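Local coordinates for protein secretion chaperonin CsaA (Picrophilus torridus, PDB 5ZDI) that probably binds tRNA through an OB-fold domain and is thought to act as a chaperone in protein secretion, at residues Ile59-Ile64 / Leu94-Gly99. Numbering follows the deposited sequence. Where two conformers were deposited one is given.
Sequences INKKII and LLTPDG
Ile64 and Pro97 meet through carbon alone, their side chains running antiparallel past one another with CD1 of Ile64 lying 3.8 Å from CD of Pro97. CD and CG of the proline ring also meet CB of Lys62. CG1 of Ile64 approaches CB of Leu95 at 4.0 Å, the two side chains nearly perpendicular. Lys61 contributes its aliphatic chain: CG stands anti to the backbone N (chi1 -165°), the chain stays extended as far as CE, a tight 3.4 Å from CD1 of Leu94, and a turn at chi4 brings NZ to 3.3 Å from CG2 of Thr96. That ammonium pairs with the carboxylate of Asp98 of the second subunit in a salt bridge. An alanine here would probably leave Asp98 of the second subunit without this charged mate and open a gap beside Leu94 and Thr96.

Polar contact is indirect. A water accepts from N of Ile64 at 2.9 Å and donates to O of Leu95 at 2.7 Å, linking strand segments 62-64 and 94-97, whose N-to-C directions differ by 113°. O of Lys62, buried 3.7 Å from CB of Thr96, has no polar partner. Strand 62-66 thus meets strand 91-97, which extends the sheet into the second subunit, through carbon contacts and a bridging water, while the Lys61 ammonium reaches beyond them to that subunit.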
ATOM      1  N   ILE A  59      17.473   4.506   4.157  1.00 21.62           N
ATOM      2  CA  ILE A  59      18.378   4.138   3.044  1.00 22.49           C
ATOM      3  C   ILE A  59      18.197   2.668   2.676  1.00 23.31           C
ATOM      4  O   ILE A  59      18.260   1.735   3.532  1.00 21.19           O
ATOM      5  CB  ILE A  59      19.821   4.432   3.432  1.00 23.06           C
ATOM      6  CG1 ILE A  59      19.986   5.947   3.695  1.00 25.50           C
ATOM      7  CG2 ILE A  59      20.793   3.880   2.407  1.00 24.32           C
ATOM      8  CD1 ILE A  59      20.111   6.753   2.434  1.00 28.90           C
ATOM      9  N   ASN A  60      18.013   2.443   1.366  1.00 19.36           N
ATOM     10  CA  ASN A  60      17.708   1.135   0.861  1.00 21.83           C
ATOM     11  C   ASN A  60      16.482   0.417   1.386  1.00 18.63           C
ATOM     12  O   ASN A  60      16.325  -0.804   1.220  1.00 20.36           O
ATOM     13  CB  ASN A  60      19.010   0.253   0.824  1.00 23.51           C
ATOM     14  CG  ASN A  60      19.982   0.785  -0.251  1.00 25.71           C
ATOM     15  OD1 ASN A  60      19.536   1.016  -1.440  1.00 23.84           O
ATOM     16  ND2 ASN A  60      21.248   1.088   0.140  1.00 22.27           N
ATOM     17  N   LYS A  61      15.532   1.182   1.934  1.00 17.27           N
ATOM     18  CA  LYS A  61      14.232   0.641   2.282  1.00 17.40           C
ATOM     19  C   LYS A  61      13.277   0.588   1.087  1.00 18.32           C
ATOM     20  O   LYS A  61      13.142   1.600   0.355  1.00 18.11           O
ATOM     21  CB  LYS A  61      13.619   1.509   3.402  1.00 20.09           C
ATOM     22  CG  LYS A  61      12.459   0.863   4.105  1.00 20.72           C
ATOM     23  CD  LYS A  61      11.834   1.859   5.048  1.00 24.36           C
ATOM     24  CE  LYS A  61      10.448   1.452   5.629  1.00 25.39           C
ATOM     25  NZ  LYS A  61      10.465   0.189   6.262  1.00 25.55           N
ATOM     26  N   LYS A  62      12.606  -0.563   0.880  1.00 16.23           N
ATOM     27  CA  LYS A  62      11.570  -0.687  -0.171  1.00 18.21           C
ATOM     28  C   LYS A  62      10.277  -0.069   0.321  1.00 18.00           C
ATOM     29  O   LYS A  62       9.804  -0.339   1.449  1.00 18.76           O
ATOM     30  CB  LYS A  62      11.327  -2.142  -0.587  1.00 17.96           C
ATOM     31  CG  LYS A  62      12.533  -2.727  -1.225  1.00 21.20           C
ATOM     32  CD  LYS A  62      12.307  -4.188  -1.554  1.00 21.18           C
ATOM     33  CE  LYS A  62      13.621  -4.737  -2.091  1.00 23.03           C
ATOM     34  NZ  LYS A  62      13.425  -6.224  -2.292  1.00 27.63           N
ATOM     35  N   ILE A  63       9.793   0.854  -0.449  1.00 15.28           N
ATOM     36  CA  ILE A  63       8.576   1.598  -0.111  1.00 16.11           C
ATOM     37  C   ILE A  63       7.557   1.422  -1.268  1.00 15.16           C
ATOM     38  O   ILE A  63       7.867   0.811  -2.305  1.00 14.01           O
ATOM     39  CB  ILE A  63       8.892   3.096   0.132  1.00 16.43           C
ATOM     40  CG1 ILE A  63       9.595   3.809  -1.015  1.00 16.65           C
ATOM     41  CG2 ILE A  63       9.763   3.257   1.360  1.00 16.92           C
ATOM     42  CD1 ILE A  63       8.702   4.072  -2.203  1.00 17.39           C
ATOM     43  N   ILE A  64       6.357   1.965  -1.048  1.00 13.76           N
ATOM     44  CA  ILE A  64       5.329   1.960  -1.997  1.00 15.81           C
ATOM     45  C   ILE A  64       4.877   3.353  -2.296  1.00 15.79           C
ATOM     46  O   ILE A  64       4.674   4.151  -1.400  1.00 15.11           O
ATOM     47  CB  ILE A  64       4.111   1.156  -1.351  1.00 16.56           C
ATOM     48  CG1 ILE A  64       4.551  -0.220  -0.849  1.00 16.04           C
ATOM     49  CG2 ILE A  64       2.941   0.989  -2.282  1.00 18.21           C
ATOM     50  CD1 ILE A  64       5.087  -1.154  -1.937  1.00 14.88           C
ATOM     51  N   LEU A  94       5.460   3.606   7.321  1.00 15.49           N
ATOM     52  CA  LEU A  94       5.543   3.222   5.903  1.00 14.90           C
ATOM     53  C   LEU A  94       4.946   1.852   5.619  1.00 14.39           C
ATOM     54  O   LEU A  94       5.131   0.880   6.384  1.00 16.47           O
ATOM     55  CB  LEU A  94       6.977   3.217   5.379  1.00 15.71           C
ATOM     56  CG  LEU A  94       7.599   4.636   5.393  1.00 17.53           C
ATOM     57  CD1 LEU A  94       9.108   4.512   5.186  1.00 22.47           C
ATOM     58  CD2 LEU A  94       6.888   5.554   4.370  1.00 17.46           C
ATOM     59  N   LEU A  95       4.412   1.739   4.413  1.00 14.60           N
ATOM     60  CA  LEU A  95       4.075   0.484   3.799  1.00 14.05           C
ATOM     61  C   LEU A  95       5.293  -0.125   3.137  1.00 14.66           C
ATOM     62  O   LEU A  95       6.117   0.630   2.514  1.00 15.40           O
ATOM     63  CB  LEU A  95       3.003   0.692   2.735  1.00 14.15           C
ATOM     64  CG  LEU A  95       1.712   1.325   3.136  1.00 15.44           C
ATOM     65  CD1 LEU A  95       0.633   1.073   2.071  1.00 17.88           C
ATOM     66  CD2 LEU A  95       1.182   0.919   4.451  1.00 18.98           C
ATOM     67  N   THR A  96       5.495  -1.452   3.320  1.00 16.03           N
ATOM     68  CA  THR A  96       6.594  -2.129   2.672  0.50 16.20           C
ATOM     69  C   THR A  96       6.067  -3.412   1.999  1.00 17.32           C
ATOM     70  O   THR A  96       5.141  -4.069   2.553  1.00 19.62           O
ATOM     71  CB  THR A  96       7.700  -2.455   3.717  0.50 18.35           C
ATOM     72  OG1 THR A  96       7.382  -3.628   4.435  0.50 17.91           O
ATOM     73  CG2 THR A  96       7.901  -1.231   4.763  0.50 17.23           C
ATOM     74  N   PRO A  97       6.628  -3.812   0.838  1.00 17.27           N
ATOM     75  CA  PRO A  97       6.226  -5.082   0.305  1.00 15.16           C
ATOM     76  C   PRO A  97       6.978  -6.213   0.944  1.00 15.82           C
ATOM     77  O   PRO A  97       8.133  -6.053   1.308  1.00 20.48           O
ATOM     78  CB  PRO A  97       6.612  -4.975  -1.189  1.00 17.32           C
ATOM     79  CG  PRO A  97       7.850  -4.151  -1.158  1.00 14.57           C
ATOM     80  CD  PRO A  97       7.640  -3.189  -0.056  1.00 16.66           C
ATOM     81  N   ASP A  98       6.367  -7.387   1.017  1.00 15.16           N
ATOM     82  CA  ASP A  98       7.068  -8.535   1.599  1.00 16.68           C
ATOM     83  C   ASP A  98       8.279  -8.924   0.733  1.00 18.89           C
ATOM     84  O   ASP A  98       9.164  -9.605   1.195  1.00 22.00           O
ATOM     85  CB  ASP A  98       6.135  -9.741   1.732  1.00 18.19           C
ATOM     86  CG  ASP A  98       5.212  -9.691   2.957  1.00 21.06           C
ATOM     87  OD1 ASP A  98       5.367  -8.862   3.886  1.00 21.16           O
ATOM     88  OD2 ASP A  98       4.320 -10.540   2.980  1.00 21.20           O
ATOM     89  N   GLY A  99       8.266  -8.520  -0.509  1.00 19.84           N
ATOM     90  CA  GLY A  99       9.359  -8.734  -1.404  1.00 21.38           C
ATOM     91  C   GLY A  99       9.020  -8.051  -2.702  1.00 20.68           C
ATOM     92  O   GLY A  99       7.931  -7.518  -2.889  1.00 22.67           O
TER
HETATM   93  O   HOH W   1       5.813   3.077   1.520  1.00 14.24           O